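Local atomic coordinates of AxyAgu115A (Amphibacillus xylanus NBRC 15112, PDB entry 6NPS), a protein that acts as a family GH115 alpha-glucuronidase, a glycoside hydrolase that probably removes glucuronic acid side groups from xylans such as arabinoglucuronoxylan. Residues 137-142 against 491-496; 177-182 against 217-222; 416-421 against 522-527. The protein carries 3 engineered substitutions. One frame throughout, in Å; residues are numbered along the deposited sequence.

In the fold
Interactions 2 and 3 involve loops at the carboxyl ends of strands in the eight-stranded parallel sheet, whose order 3-2-1-8-7-6-5-4 fits the TIM-barrel clan of the family. Interaction 2 joins the loops after strands 170-174 and 212-214, neighbours in the sheet; interaction 3 takes the loop after strand 405-410 and sets it against the chain after helix 500-519. Their centres are about 21 Å apart, and they touch through Asp177 and Glu421. Interaction 1 stands off by about 27 and 31 Å, centre to centre, and ties a loop preceding the barrel strands to helix 482-494. Along the chain interaction 2 is nested inside interaction 1, which crosses interaction 3, so flanking segments are woven with the barrel loops.

Interaction 1. Residues 137-142 against 491-496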
ATOM      1  N   SER A 137     -12.702 -47.920  15.991  1.00 35.92           N
ATOM      2  CA  SER A 137     -12.959 -46.880  15.019  1.00 35.25           C
ATOM      3  C   SER A 137     -12.524 -47.306  13.616  1.00 34.40           C
ATOM      4  O   SER A 137     -11.553 -48.048  13.462  1.00 36.01           O
ATOM      5  CB  SER A 137     -12.204 -45.607  15.428  1.00 35.44           C
ATOM      6  OG  SER A 137     -12.250 -44.682  14.365  1.00 38.01           O
ATOM      7  N   PRO A 138     -13.207 -46.821  12.574  1.00 34.95           N
ATOM      8  CA  PRO A 138     -12.711 -47.013  11.195  1.00 36.36           C
ATOM      9  C   PRO A 138     -11.305 -46.481  10.957  1.00 33.95           C
ATOM     10  O   PRO A 138     -10.684 -46.831   9.952  1.00 37.96           O
ATOM     11  CB  PRO A 138     -13.718 -46.219  10.344  1.00 39.58           C
ATOM     12  CG  PRO A 138     -14.902 -46.019  11.193  1.00 42.24           C
ATOM     13  CD  PRO A 138     -14.479 -46.072  12.629  1.00 40.28           C
ATOM     14  N   LEU A 139     -10.842 -45.576  11.798  1.00 31.30           N
ATOM     15  CA  LEU A 139      -9.520 -44.967  11.731  1.00 32.18           C
ATOM     16  C   LEU A 139      -8.504 -45.673  12.614  1.00 33.36           C
ATOM     17  O   LEU A 139      -7.395 -45.150  12.799  1.00 35.90           O
ATOM     18  CB  LEU A 139      -9.599 -43.488  12.134  1.00 37.38           C
ATOM     19  CG  LEU A 139     -10.781 -42.722  11.524  1.00 37.67           C
ATOM     20  CD1 LEU A 139     -10.854 -41.293  12.064  1.00 37.09           C
ATOM     21  CD2 LEU A 139     -10.662 -42.742   9.998  1.00 38.22           C
ATOM     22  N   VAL A 140      -8.852 -46.855  13.143  1.00 35.64           N
ATOM     23  CA  VAL A 140      -7.945 -47.604  14.021  1.00 40.82           C
ATOM     24  C   VAL A 140      -6.554 -47.751  13.393  1.00 38.99           C
ATOM     25  O   VAL A 140      -5.534 -47.511  14.048  1.00 44.69           O
ATOM     26  CB  VAL A 140      -8.558 -48.976  14.389  1.00 33.70           C
ATOM     27  CG1 VAL A 140      -8.898 -49.796  13.139  1.00 30.72           C
ATOM     28  CG2 VAL A 140      -7.620 -49.736  15.313  1.00 35.69           C
ATOM     29  N   ASP A 141      -6.489 -48.093  12.124  1.00 40.27           N
ATOM     30  CA  ASP A 141      -5.199 -48.235  11.455  1.00 47.16           C
ATOM     31  C   ASP A 141      -4.720 -46.929  10.830  1.00 47.45           C
ATOM     32  O   ASP A 141      -3.552 -46.561  10.986  1.00 49.29           O
ATOM     33  CB  ASP A 141      -5.289 -49.326  10.380  1.00 57.28           C
ATOM     34  CG  ASP A 141      -4.043 -49.393   9.501  1.00 72.30           C
ATOM     35  OD1 ASP A 141      -3.072 -50.083   9.888  1.00 80.71           O
ATOM     36  OD2 ASP A 141      -4.036 -48.751   8.425  1.00 74.13           O
ATOM     37  N   TRP A 142      -5.616 -46.208  10.151  1.00 43.58           N
ATOM     38  CA  TRP A 142      -5.240 -45.009   9.413  1.00 42.07           C
ATOM     39  C   TRP A 142      -4.690 -43.905  10.319  1.00 45.65           C
ATOM     40  O   TRP A 142      -3.693 -43.255   9.976  1.00 46.13           O
ATOM     41  CB  TRP A 142      -6.434 -44.486   8.610  1.00 42.25           C
ATOM     42  CG  TRP A 142      -5.984 -43.333   7.796  1.00 46.08           C
ATOM     43  CD1 TRP A 142      -6.186 -42.009   8.049  1.00 45.19           C
ATOM     44  CD2 TRP A 142      -5.175 -43.405   6.618  1.00 42.25           C
ATOM     45  NE1 TRP A 142      -5.570 -41.253   7.080  1.00 50.25           N
ATOM     46  CE2 TRP A 142      -4.948 -42.087   6.189  1.00 46.48           C
ATOM     47  CE3 TRP A 142      -4.650 -44.465   5.876  1.00 44.36           C
ATOM     48  CZ2 TRP A 142      -4.197 -41.788   5.050  1.00 50.57           C
ATOM     49  CZ3 TRP A 142      -3.914 -44.173   4.730  1.00 50.41           C
ATOM     50  CH2 TRP A 142      -3.680 -42.838   4.344  1.00 48.62           C
ATOM     51  N   GLU A 491     -17.257 -39.356  19.684  1.00 35.20           N
ATOM     52  CA  GLU A 491     -17.418 -40.512  20.563  1.00 41.74           C
ATOM     53  C   GLU A 491     -16.715 -41.740  19.995  1.00 40.52           C
ATOM     54  O   GLU A 491     -16.104 -42.526  20.738  1.00 39.84           O
ATOM     55  CB  GLU A 491     -18.904 -40.806  20.757  1.00 52.14           C
ATOM     56  CG  GLU A 491     -19.190 -41.778  21.880  1.00 67.73           C
ATOM     57  CD  GLU A 491     -18.908 -41.157  23.228  1.00 77.39           C
ATOM     58  OE1 GLU A 491     -18.488 -41.883  24.161  1.00 82.48           O
ATOM     59  OE2 GLU A 491     -19.097 -39.929  23.341  1.00 78.36           O
ATOM     60  N   GLN A 492     -16.810 -41.922  18.675  1.00 38.43           N
ATOM     61  CA  GLN A 492     -16.198 -43.066  17.997  1.00 39.61           C
ATOM     62  C   GLN A 492     -14.675 -43.037  18.104  1.00 37.79           C
ATOM     63  O   GLN A 492     -14.042 -44.080  18.283  1.00 39.41           O
ATOM     64  CB  GLN A 492     -16.654 -43.061  16.541  1.00 40.02           C
ATOM     65  CG  GLN A 492     -16.201 -44.194  15.656  1.00 51.80           C
ATOM     66  CD  GLN A 492     -16.840 -44.063  14.260  1.00 59.40           C
ATOM     67  OE1 GLN A 492     -16.506 -43.149  13.488  1.00 63.16           O
ATOM     68  NE2 GLN A 492     -17.790 -44.942  13.958  1.00 56.20           N
ATOM     69  N   GLN A 493     -14.058 -41.851  18.004  1.00 35.98           N
ATOM     70  CA  GLN A 493     -12.610 -41.765  18.165  1.00 35.94           C
ATOM     71  C   GLN A 493     -12.158 -41.723  19.628  1.00 41.32           C
ATOM     72  O   GLN A 493     -11.054 -42.175  19.927  1.00 42.17           O
ATOM     73  CB  GLN A 493     -12.045 -40.528  17.471  1.00 33.40           C
ATOM     74  CG  GLN A 493     -12.618 -40.183  16.127  1.00 38.67           C
ATOM     75  CD  GLN A 493     -12.808 -41.376  15.233  1.00 41.31           C
ATOM     76  OE1 GLN A 493     -11.980 -42.291  15.228  1.00 40.57           O
ATOM     77  NE2 GLN A 493     -13.914 -41.388  14.474  1.00 38.70           N
ATOM     78  N   PHE A 494     -12.942 -41.137  20.544  1.00 37.67           N
ATOM     79  CA  PHE A 494     -12.398 -40.773  21.853  1.00 34.84           C
ATOM     80  C   PHE A 494     -13.171 -41.376  23.029  1.00 41.30           C
ATOM     81  O   PHE A 494     -12.952 -40.968  24.175  1.00 38.18           O
ATOM     82  CB  PHE A 494     -12.321 -39.257  21.982  1.00 30.67           C
ATOM     83  CG  PHE A 494     -11.350 -38.647  21.026  1.00 30.68           C
ATOM     84  CD1 PHE A 494     -10.000 -38.978  21.096  1.00 33.71           C
ATOM     85  CD2 PHE A 494     -11.770 -37.779  20.033  1.00 32.93           C
ATOM     86  CE1 PHE A 494      -9.082 -38.437  20.176  1.00 34.87           C
ATOM     87  CE2 PHE A 494     -10.837 -37.241  19.097  1.00 33.63           C
ATOM     88  CZ  PHE A 494      -9.512 -37.583  19.185  1.00 34.36           C
ATOM     89  N   ALA A 495     -14.032 -42.367  22.783  1.00 43.56           N
ATOM     90  CA  ALA A 495     -14.683 -43.077  23.880  1.00 47.99           C
ATOM     91  C   ALA A 495     -13.635 -43.604  24.848  1.00 49.60           C
ATOM     92  O   ALA A 495     -12.653 -44.225  24.439  1.00 47.96           O
ATOM     93  CB  ALA A 495     -15.523 -44.236  23.343  1.00 45.86           C
ATOM     94  N   GLY A 496     -13.824 -43.330  26.137  1.00 50.79           N
ATOM     95  CA  GLY A 496     -12.875 -43.796  27.120  1.00 56.67           C
ATOM     96  C   GLY A 496     -11.623 -42.960  27.239  1.00 58.47           C
ATOM     97  O   GLY A 496     -10.867 -43.142  28.200  1.00 60.96           O
TER
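An ST turn in the loop after helix 120-133 presents its serine hydroxyl to the last part of helix 482-494. Ser137 OG stands anti to its own backbone N (chi1 169°) and serves two bonds at once. It accepts from Leu139 N at 3.1 Å, nearly straight at 165°, and donates to Gln493 OE1 at 2.6 Å. The latter approach is in the plane of the Gln493 amide, on a lone pair of the carbonyl oxygen. With both directions settled, the hydroxyl's rotation is fixed by the turn on one side and the helix on the other. The same residues form a type I beta turn, Val140 N reaching Ser137 O at 3.0 Å, so the backbone and the side chain of Ser137 both shape the loop that meets the helix. Gln493 gets there by bending at chi2, and Leu139 CD1 crosses obliquely to lie 3.5 Å from the same OE1, adding an apolar neighbour to the buried bond. Beside this, Pro138 and the extended Gln492 meet tip to tip, with Pro138 CD 3.5 Å from Gln492 CD. Gln493 NE2 is held loosely, by weak bonds to Gln492 OE1 and to Trp489 O, while Gln492 NE2 is hydrogen-bonded to a glycerol, probably from the crystallisation liquor. Leu570 of helix 564-596 touches both Leu139 and Gln493.

Interaction 2. Residues 177-182 against 217-222; sequences DEWPAF and MWSARF
Glu178 OE2 makes the central bond, accepting from Trp218 N at 2.6 Å with an N-H...O angle of 162°, on the syn lone pair. Met217 N adds a weak bond to the same oxygen at 3.1 Å, so two successive amides of the 217-222 loop converge on one carboxylate oxygen. That concentration of N-H groups would probably favour the ionised form of Glu178. Its chain reaches them from the crowded position between backbone N and carbonyl carbon and through a bend at chi2, which brings OE1 above the rim of one face of the Trp218 indole, the carboxylate and ring planes 29° apart, while OE2 turns to the amides. The same face receives the backbone of Asp177, a poorly ordered residue: its CA lies 3.9 Å from the centroid of the six-membered ring, 20° off the normal, a CH-pi contact. Farther along, Trp179 NE1 makes a short but bent, weak bond to Ser219 OG (2.6 Å), which approaches at the indole edge; Trp218 CB also lies near that ring's plane. Ser219 N is buried here without a partner. In the second shell, the His414 ring meets Trp218, and Asp453 accepts from Phe182 N. The contact thus joins the loop between strand 170-174 and helix 181-190 to the loop between the adjacent strand 212-214 and helix 230-238.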
ATOM      1  N   ASP A 177      -3.513 -34.596  -5.979  1.00 86.29           N
ATOM      2  CA  ASP A 177      -2.668 -33.497  -5.524  1.00100.28           C
ATOM      3  C   ASP A 177      -1.604 -34.017  -4.557  1.00101.59           C
ATOM      4  O   ASP A 177      -1.359 -33.446  -3.490  1.00110.96           O
ATOM      5  CB  ASP A 177      -3.531 -32.399  -4.881  1.00109.35           C
ATOM      6  CG  ASP A 177      -4.876 -32.204  -5.594  1.00112.90           C
ATOM      7  OD1 ASP A 177      -4.865 -31.885  -6.802  1.00114.48           O
ATOM      8  OD2 ASP A 177      -5.945 -32.365  -4.964  1.00111.75           O
ATOM      9  N   GLU A 178      -1.000 -35.153  -4.919  1.00 83.12           N
ATOM     10  CA  GLU A 178      -0.331 -35.972  -3.920  1.00 70.49           C
ATOM     11  C   GLU A 178       1.147 -35.636  -3.754  1.00 69.88           C
ATOM     12  O   GLU A 178       1.823 -36.274  -2.942  1.00 72.09           O
ATOM     13  CB  GLU A 178      -0.536 -37.471  -4.227  1.00 60.95           C
ATOM     14  CG  GLU A 178       0.194 -38.016  -5.477  1.00 60.83           C
ATOM     15  CD  GLU A 178      -0.723 -38.054  -6.694  1.00 59.73           C
ATOM     16  OE1 GLU A 178      -1.775 -37.356  -6.688  1.00 64.37           O
ATOM     17  OE2 GLU A 178      -0.392 -38.747  -7.662  1.00 57.58           O
ATOM     18  N   TRP A 179       1.654 -34.619  -4.463  1.00 66.48           N
ATOM     19  CA  TRP A 179       3.013 -34.183  -4.237  1.00 67.89           C
ATOM     20  C   TRP A 179       2.991 -32.761  -3.701  1.00 75.86           C
ATOM     21  O   TRP A 179       2.181 -31.950  -4.160  1.00 79.42           O
ATOM     22  CB  TRP A 179       3.856 -34.242  -5.524  1.00 71.03           C
ATOM     23  CG  TRP A 179       4.267 -35.658  -5.879  1.00 73.06           C
ATOM     24  CD1 TRP A 179       3.645 -36.491  -6.771  1.00 72.63           C
ATOM     25  CD2 TRP A 179       5.363 -36.414  -5.320  1.00 74.15           C
ATOM     26  NE1 TRP A 179       4.289 -37.715  -6.809  1.00 73.12           N
ATOM     27  CE2 TRP A 179       5.342 -37.696  -5.929  1.00 75.14           C
ATOM     28  CE3 TRP A 179       6.356 -36.136  -4.369  1.00 72.83           C
ATOM     29  CZ2 TRP A 179       6.278 -38.692  -5.619  1.00 72.31           C
ATOM     30  CZ3 TRP A 179       7.282 -37.128  -4.061  1.00 72.31           C
ATOM     31  CH2 TRP A 179       7.236 -38.389  -4.688  1.00 73.96           C
ATOM     32  N   PRO A 180       3.863 -32.421  -2.732  1.00 74.34           N
ATOM     33  CA  PRO A 180       4.944 -33.271  -2.210  1.00 72.09           C
ATOM     34  C   PRO A 180       4.546 -34.200  -1.040  1.00 66.61           C
ATOM     35  O   PRO A 180       5.281 -35.141  -0.726  1.00 69.14           O
ATOM     36  CB  PRO A 180       5.972 -32.239  -1.740  1.00 75.43           C
ATOM     37  CG  PRO A 180       5.105 -31.102  -1.227  1.00 75.91           C
ATOM     38  CD  PRO A 180       3.861 -31.086  -2.093  1.00 75.79           C
ATOM     39  N   ALA A 181       3.403 -33.937  -0.409  1.00 60.55           N
ATOM     40  CA  ALA A 181       3.027 -34.640   0.814  1.00 61.61           C
ATOM     41  C   ALA A 181       2.968 -36.169   0.666  1.00 60.69           C
ATOM     42  O   ALA A 181       3.849 -36.874   1.174  1.00 56.94           O
ATOM     43  CB  ALA A 181       1.680 -34.115   1.317  1.00 59.77           C
ATOM     44  N   PHE A 182       1.926 -36.681  -0.005  1.00 61.52           N
ATOM     45  CA  PHE A 182       1.704 -38.127  -0.097  1.00 58.47           C
ATOM     46  C   PHE A 182       2.917 -38.845  -0.674  1.00 55.22           C
ATOM     47  O   PHE A 182       3.260 -39.945  -0.234  1.00 52.65           O
ATOM     48  CB  PHE A 182       0.469 -38.407  -0.955  1.00 51.35           C
ATOM     49  CG  PHE A 182      -0.202 -39.717  -0.686  1.00 54.05           C
ATOM     50  CD1 PHE A 182       0.126 -40.850  -1.410  1.00 58.34           C
ATOM     51  CD2 PHE A 182      -1.216 -39.804   0.235  1.00 51.31           C
ATOM     52  CE1 PHE A 182      -0.518 -42.051  -1.180  1.00 53.45           C
ATOM     53  CE2 PHE A 182      -1.856 -40.985   0.462  1.00 54.45           C
ATOM     54  CZ  PHE A 182      -1.508 -42.119  -0.253  1.00 52.62           C
ATOM     55  N   MET A 217      -2.097 -40.739  -9.243  1.00 37.66           N
ATOM     56  CA  MET A 217      -1.843 -40.783 -10.669  1.00 42.57           C
ATOM     57  C   MET A 217      -0.868 -39.725 -11.154  1.00 47.66           C
ATOM     58  O   MET A 217      -0.599 -39.688 -12.358  1.00 48.12           O
ATOM     59  CB  MET A 217      -3.155 -40.633 -11.460  1.00 50.35           C
ATOM     60  CG  MET A 217      -3.972 -39.451 -10.962  1.00 62.84           C
ATOM     61  SD  MET A 217      -3.897 -37.885 -11.876  1.00 70.74           S
ATOM     62  CE  MET A 217      -5.411 -38.033 -12.819  1.00 82.92           C
ATOM     63  N   TRP A 218      -0.321 -38.872 -10.285  1.00 47.06           N
ATOM     64  CA  TRP A 218       0.539 -37.810 -10.809  1.00 53.94           C
ATOM     65  C   TRP A 218       1.914 -38.333 -11.207  1.00 57.17           C
ATOM     66  O   TRP A 218       2.365 -38.100 -12.338  1.00 63.99           O
ATOM     67  CB  TRP A 218       0.666 -36.653  -9.814  1.00 63.89           C
ATOM     68  CG  TRP A 218      -0.417 -35.648 -10.048  1.00 84.61           C
ATOM     69  CD1 TRP A 218      -1.482 -35.786 -10.894  1.00 91.13           C
ATOM     70  CD2 TRP A 218      -0.552 -34.356  -9.444  1.00 99.26           C
ATOM     71  NE1 TRP A 218      -2.279 -34.672 -10.846  1.00 97.34           N
ATOM     72  CE2 TRP A 218      -1.732 -33.774  -9.968  1.00102.22           C
ATOM     73  CE3 TRP A 218       0.204 -33.630  -8.510  1.00101.40           C
ATOM     74  CZ2 TRP A 218      -2.169 -32.502  -9.590  1.00104.24           C
ATOM     75  CZ3 TRP A 218      -0.235 -32.372  -8.136  1.00102.64           C
ATOM     76  CH2 TRP A 218      -1.410 -31.823  -8.675  1.00104.61           C
ATOM     77  N   SER A 219       2.625 -38.985 -10.285  1.00 54.33           N
ATOM     78  CA  SER A 219       3.913 -39.618 -10.584  1.00 59.53           C
ATOM     79  C   SER A 219       3.877 -41.088 -10.173  1.00 62.96           C
ATOM     80  O   SER A 219       4.808 -41.629  -9.549  1.00 66.78           O
ATOM     81  CB  SER A 219       5.066 -38.895  -9.898  1.00 71.87           C
ATOM     82  OG  SER A 219       5.256 -39.412  -8.593  1.00 80.24           O
ATOM     83  N   ALA A 220       2.762 -41.730 -10.484  1.00 51.64           N
ATOM     84  CA  ALA A 220       2.500 -43.100 -10.089  1.00 47.23           C
ATOM     85  C   ALA A 220       1.688 -43.746 -11.193  1.00 43.53           C
ATOM     86  O   ALA A 220       0.951 -43.066 -11.915  1.00 43.57           O
ATOM     87  CB  ALA A 220       1.730 -43.169  -8.761  1.00 48.35           C
ATOM     88  N   ARG A 221       1.808 -45.066 -11.305  1.00 41.22           N
ATOM     89  CA  ARG A 221       1.003 -45.851 -12.237  1.00 36.20           C
ATOM     90  C   ARG A 221       0.447 -47.013 -11.428  1.00 36.54           C
ATOM     91  O   ARG A 221       1.176 -47.974 -11.143  1.00 36.00           O
ATOM     92  CB  ARG A 221       1.840 -46.355 -13.416  1.00 40.74           C
ATOM     93  CG  ARG A 221       2.219 -45.258 -14.380  1.00 39.11           C
ATOM     94  CD  ARG A 221       3.195 -45.781 -15.431  1.00 43.52           C
ATOM     95  NE  ARG A 221       4.479 -46.169 -14.851  1.00 49.32           N
ATOM     96  CZ  ARG A 221       5.329 -47.040 -15.401  1.00 52.22           C
ATOM     97  NH1 ARG A 221       5.048 -47.612 -16.566  1.00 51.57           N
ATOM     98  NH2 ARG A 221       6.467 -47.337 -14.794  1.00 57.13           N
ATOM     99  N   PHE A 222      -0.832 -46.906 -11.082  1.00 31.48           N
ATOM    100  CA  PHE A 222      -1.447 -47.864 -10.188  1.00 31.27           C
ATOM    101  C   PHE A 222      -1.347 -49.266 -10.773  1.00 35.71           C
ATOM    102  O   PHE A 222      -1.074 -50.220 -10.039  1.00 38.33           O
ATOM    103  CB  PHE A 222      -2.886 -47.462  -9.944  1.00 29.46           C
ATOM    104  CG  PHE A 222      -3.634 -48.370  -8.992  1.00 31.36           C
ATOM    105  CD1 PHE A 222      -3.511 -48.230  -7.616  1.00 30.93           C
ATOM    106  CD2 PHE A 222      -4.463 -49.382  -9.498  1.00 32.42           C
ATOM    107  CE1 PHE A 222      -4.277 -49.070  -6.750  1.00 34.04           C
ATOM    108  CE2 PHE A 222      -5.165 -50.236  -8.661  1.00 31.46           C
ATOM    109  CZ  PHE A 222      -5.098 -50.058  -7.278  1.00 31.87           C
TER

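Interaction 3. Residues 416-421 against 522-527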
ATOM      1  N   GLY A 416      -7.013 -23.025  -9.963  1.00 30.63           N
ATOM      2  CA  GLY A 416      -7.472 -21.673  -9.669  1.00 32.66           C
ATOM      3  C   GLY A 416      -8.829 -21.584  -8.967  1.00 35.86           C
ATOM      4  O   GLY A 416      -9.591 -22.554  -8.946  1.00 31.69           O
ATOM      5  N   PRO A 417      -9.171 -20.398  -8.388  1.00 32.50           N
ATOM      6  CA  PRO A 417      -8.293 -19.203  -8.309  1.00 34.75           C
ATOM      7  C   PRO A 417      -7.106 -19.366  -7.359  1.00 33.57           C
ATOM      8  O   PRO A 417      -6.095 -18.717  -7.574  1.00 32.50           O
ATOM      9  CB  PRO A 417      -9.241 -18.089  -7.780  1.00 36.02           C
ATOM     10  CG  PRO A 417     -10.602 -18.551  -8.099  1.00 38.24           C
ATOM     11  CD  PRO A 417     -10.556 -20.071  -7.983  1.00 35.91           C
ATOM     12  N   VAL A 418      -7.251 -20.153  -6.293  1.00 29.67           N
ATOM     13  CA  VAL A 418      -6.199 -20.438  -5.309  1.00 33.81           C
ATOM     14  C   VAL A 418      -6.364 -21.906  -4.898  1.00 31.10           C
ATOM     15  O   VAL A 418      -7.464 -22.325  -4.507  1.00 34.33           O
ATOM     16  CB  VAL A 418      -6.280 -19.560  -4.023  1.00 35.17           C
ATOM     17  CG1 VAL A 418      -5.002 -19.770  -3.118  1.00 30.09           C
ATOM     18  CG2 VAL A 418      -6.518 -18.055  -4.347  1.00 37.70           C
ATOM     19  N   SER A 419      -5.269 -22.648  -4.892  1.00 29.56           N
ATOM     20  CA  SER A 419      -5.318 -24.042  -4.484  1.00 29.73           C
ATOM     21  C   SER A 419      -5.610 -24.136  -2.992  1.00 31.17           C
ATOM     22  O   SER A 419      -5.405 -23.189  -2.231  1.00 29.79           O
ATOM     23  CB  SER A 419      -3.998 -24.754  -4.798  1.00 25.04           C
ATOM     24  OG  SER A 419      -3.652 -24.604  -6.172  1.00 31.30           O
ATOM     25  N   TYR A 420      -6.122 -25.295  -2.579  1.00 26.81           N
ATOM     26  CA  TYR A 420      -6.255 -25.593  -1.162  1.00 28.73           C
ATOM     27  C   TYR A 420      -5.924 -27.063  -0.974  1.00 32.69           C
ATOM     28  O   TYR A 420      -6.631 -27.971  -1.467  1.00 31.97           O
ATOM     29  CB  TYR A 420      -7.641 -25.230  -0.614  1.00 28.28           C
ATOM     30  CG  TYR A 420      -8.823 -25.824  -1.327  1.00 27.39           C
ATOM     31  CD1 TYR A 420      -9.268 -25.319  -2.553  1.00 26.94           C
ATOM     32  CD2 TYR A 420      -9.541 -26.846  -0.725  1.00 29.11           C
ATOM     33  CE1 TYR A 420     -10.358 -25.882  -3.189  1.00 28.54           C
ATOM     34  CE2 TYR A 420     -10.626 -27.420  -1.345  1.00 30.47           C
ATOM     35  CZ  TYR A 420     -11.038 -26.930  -2.564  1.00 31.55           C
ATOM     36  OH  TYR A 420     -12.132 -27.518  -3.146  1.00 29.41           O
ATOM     37  N   GLU A 421      -4.807 -27.297  -0.298  1.00 32.25           N
ATOM     38  CA  GLU A 421      -4.254 -28.646  -0.279  1.00 36.35           C
ATOM     39  C   GLU A 421      -3.503 -28.974   0.999  1.00 37.56           C
ATOM     40  O   GLU A 421      -2.854 -30.020   1.034  1.00 39.43           O
ATOM     41  CB  GLU A 421      -3.258 -28.871  -1.449  1.00 41.77           C
ATOM     42  CG  GLU A 421      -3.652 -28.349  -2.819  1.00 50.32           C
ATOM     43  CD  GLU A 421      -2.593 -28.663  -3.885  1.00 56.30           C
ATOM     44  OE1 GLU A 421      -2.265 -29.859  -4.072  1.00 57.71           O
ATOM     45  OE2 GLU A 421      -2.082 -27.716  -4.523  1.00 57.03           O
ATOM     46  N   PRO A 522      -6.787 -21.628   3.903  1.00 32.01           N
ATOM     47  CA  PRO A 522      -5.459 -21.201   4.406  1.00 34.00           C
ATOM     48  C   PRO A 522      -4.557 -20.481   3.409  1.00 32.12           C
ATOM     49  O   PRO A 522      -4.026 -19.413   3.735  1.00 32.08           O
ATOM     50  CB  PRO A 522      -4.835 -22.540   4.825  1.00 35.34           C
ATOM     51  CG  PRO A 522      -5.970 -23.371   5.223  1.00 39.27           C
ATOM     52  CD  PRO A 522      -7.170 -22.954   4.433  1.00 34.47           C
ATOM     53  N   GLU A 523      -4.316 -21.072   2.232  1.00 28.05           N
ATOM     54  CA  GLU A 523      -3.395 -20.483   1.268  1.00 31.67           C
ATOM     55  C   GLU A 523      -3.888 -19.123   0.793  1.00 32.88           C
ATOM     56  O   GLU A 523      -3.085 -18.264   0.403  1.00 28.74           O
ATOM     57  CB  GLU A 523      -3.221 -21.440   0.062  1.00 33.49           C
ATOM     58  CG  GLU A 523      -2.544 -22.767   0.400  1.00 36.28           C
ATOM     59  CD  GLU A 523      -3.531 -23.920   0.767  1.00 42.32           C
ATOM     60  OE1 GLU A 523      -4.659 -23.630   1.310  1.00 38.67           O
ATOM     61  OE2 GLU A 523      -3.147 -25.119   0.512  1.00 40.24           O
ATOM     62  N   ALA A 524      -5.201 -18.921   0.793  1.00 26.61           N
ATOM     63  CA  ALA A 524      -5.803 -17.667   0.370  1.00 31.08           C
ATOM     64  C   ALA A 524      -5.919 -16.643   1.505  1.00 26.32           C
ATOM     65  O   ALA A 524      -6.377 -15.534   1.264  1.00 29.34           O
ATOM     66  CB  ALA A 524      -7.215 -17.928  -0.193  1.00 30.86           C
ATOM     67  N   MET A 525      -5.665 -17.035   2.740  1.00 26.30           N
ATOM     68  CA  MET A 525      -5.746 -16.074   3.841  1.00 27.61           C
ATOM     69  C   MET A 525      -4.552 -15.126   3.755  1.00 30.89           C
ATOM     70  O   MET A 525      -3.464 -15.494   3.295  1.00 29.68           O
ATOM     71  CB  MET A 525      -5.795 -16.832   5.168  1.00 30.81           C
ATOM     72  CG  MET A 525      -6.119 -15.995   6.448  1.00 33.00           C
ATOM     73  SD  MET A 525      -7.411 -14.729   6.337  1.00 34.09           S
ATOM     74  CE  MET A 525      -7.183 -13.964   7.936  1.00 35.36           C
ATOM     75  N   ASN A 526      -4.784 -13.852   4.065  1.00 30.52           N
ATOM     76  CA  ASN A 526      -3.732 -12.878   3.882  1.00 26.55           C
ATOM     77  C   ASN A 526      -4.091 -11.626   4.664  1.00 29.01           C
ATOM     78  O   ASN A 526      -5.091 -11.578   5.375  1.00 27.19           O
ATOM     79  CB  ASN A 526      -3.526 -12.527   2.406  1.00 26.30           C
ATOM     80  CG  ASN A 526      -2.072 -12.185   2.094  1.00 33.75           C
ATOM     81  OD1 ASN A 526      -1.518 -11.199   2.615  1.00 39.69           O
ATOM     82  ND2 ASN A 526      -1.418 -13.033   1.287  1.00 31.29           N
ATOM     83  N   VAL A 527      -3.258 -10.608   4.518  1.00 27.36           N
ATOM     84  CA  VAL A 527      -3.492  -9.390   5.267  1.00 31.73           C
ATOM     85  C   VAL A 527      -4.628  -8.597   4.627  1.00 32.40           C
ATOM     86  O   VAL A 527      -4.799  -8.597   3.402  1.00 31.05           O
ATOM     87  CB  VAL A 527      -2.178  -8.590   5.333  1.00 31.95           C
ATOM     88  CG1 VAL A 527      -1.849  -8.032   3.972  1.00 35.01           C
ATOM     89  CG2 VAL A 527      -2.304  -7.504   6.357  1.00 34.69           C
TER
HETATM   90  O   HOH W   1      -6.614 -21.850  -0.287  1.00 45.49           O
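This is a loop-to-loop contact in which one buried carboxylate accepts from the backbone of another loop: Glu523, following helix 500-519, reaches the segment 416-421 between strand 405-410 and helix 428-440. Glu523 OE2 accepts from Glu421 N at 2.9 Å with an N-H...O angle of 159°, the donor arriving from above the carboxylate plane, 27° out of it. The bend at chi2 (92°) turns the carboxylate alongside the backbone of the loop, where OE1 lies 3.5 Å from Tyr420 CA. A water lies within hydrogen-bonding distance of both sides, 2.7 Å from Ser419 O and 3.1 Å from Glu523 OE1, though it has more acceptors in reach than protons to give. Beside the polar patch, Val418 CG1, anti to its backbone N, rests 4.0 Å from Glu523 CB and 4.1 Å from Ala524 CB. An alanine in place of Glu523 would remove the acceptor of Glu421 N and one of the water's possible acceptors, and would probably leave this part of the loop less firmly placed. The like charges of the two glutamates stay apart, Glu421 OE2 5.8 Å from Glu523 OE2, and Glu421 OE2 is hydrogen-bonded to His414 ND1. Tyr420 OH goes to Asn386 O, and the Ser419 hydroxyl to Trp645 O, so the loop is held from several sides. Because segment 416-421 follows strand 405-410 of the eight-stranded parallel sheet and is met by the chain that follows helix 500-519, the contact lies at the carboxyl end of a TIM-barrel strand, the end that usually bears the active site in this fold.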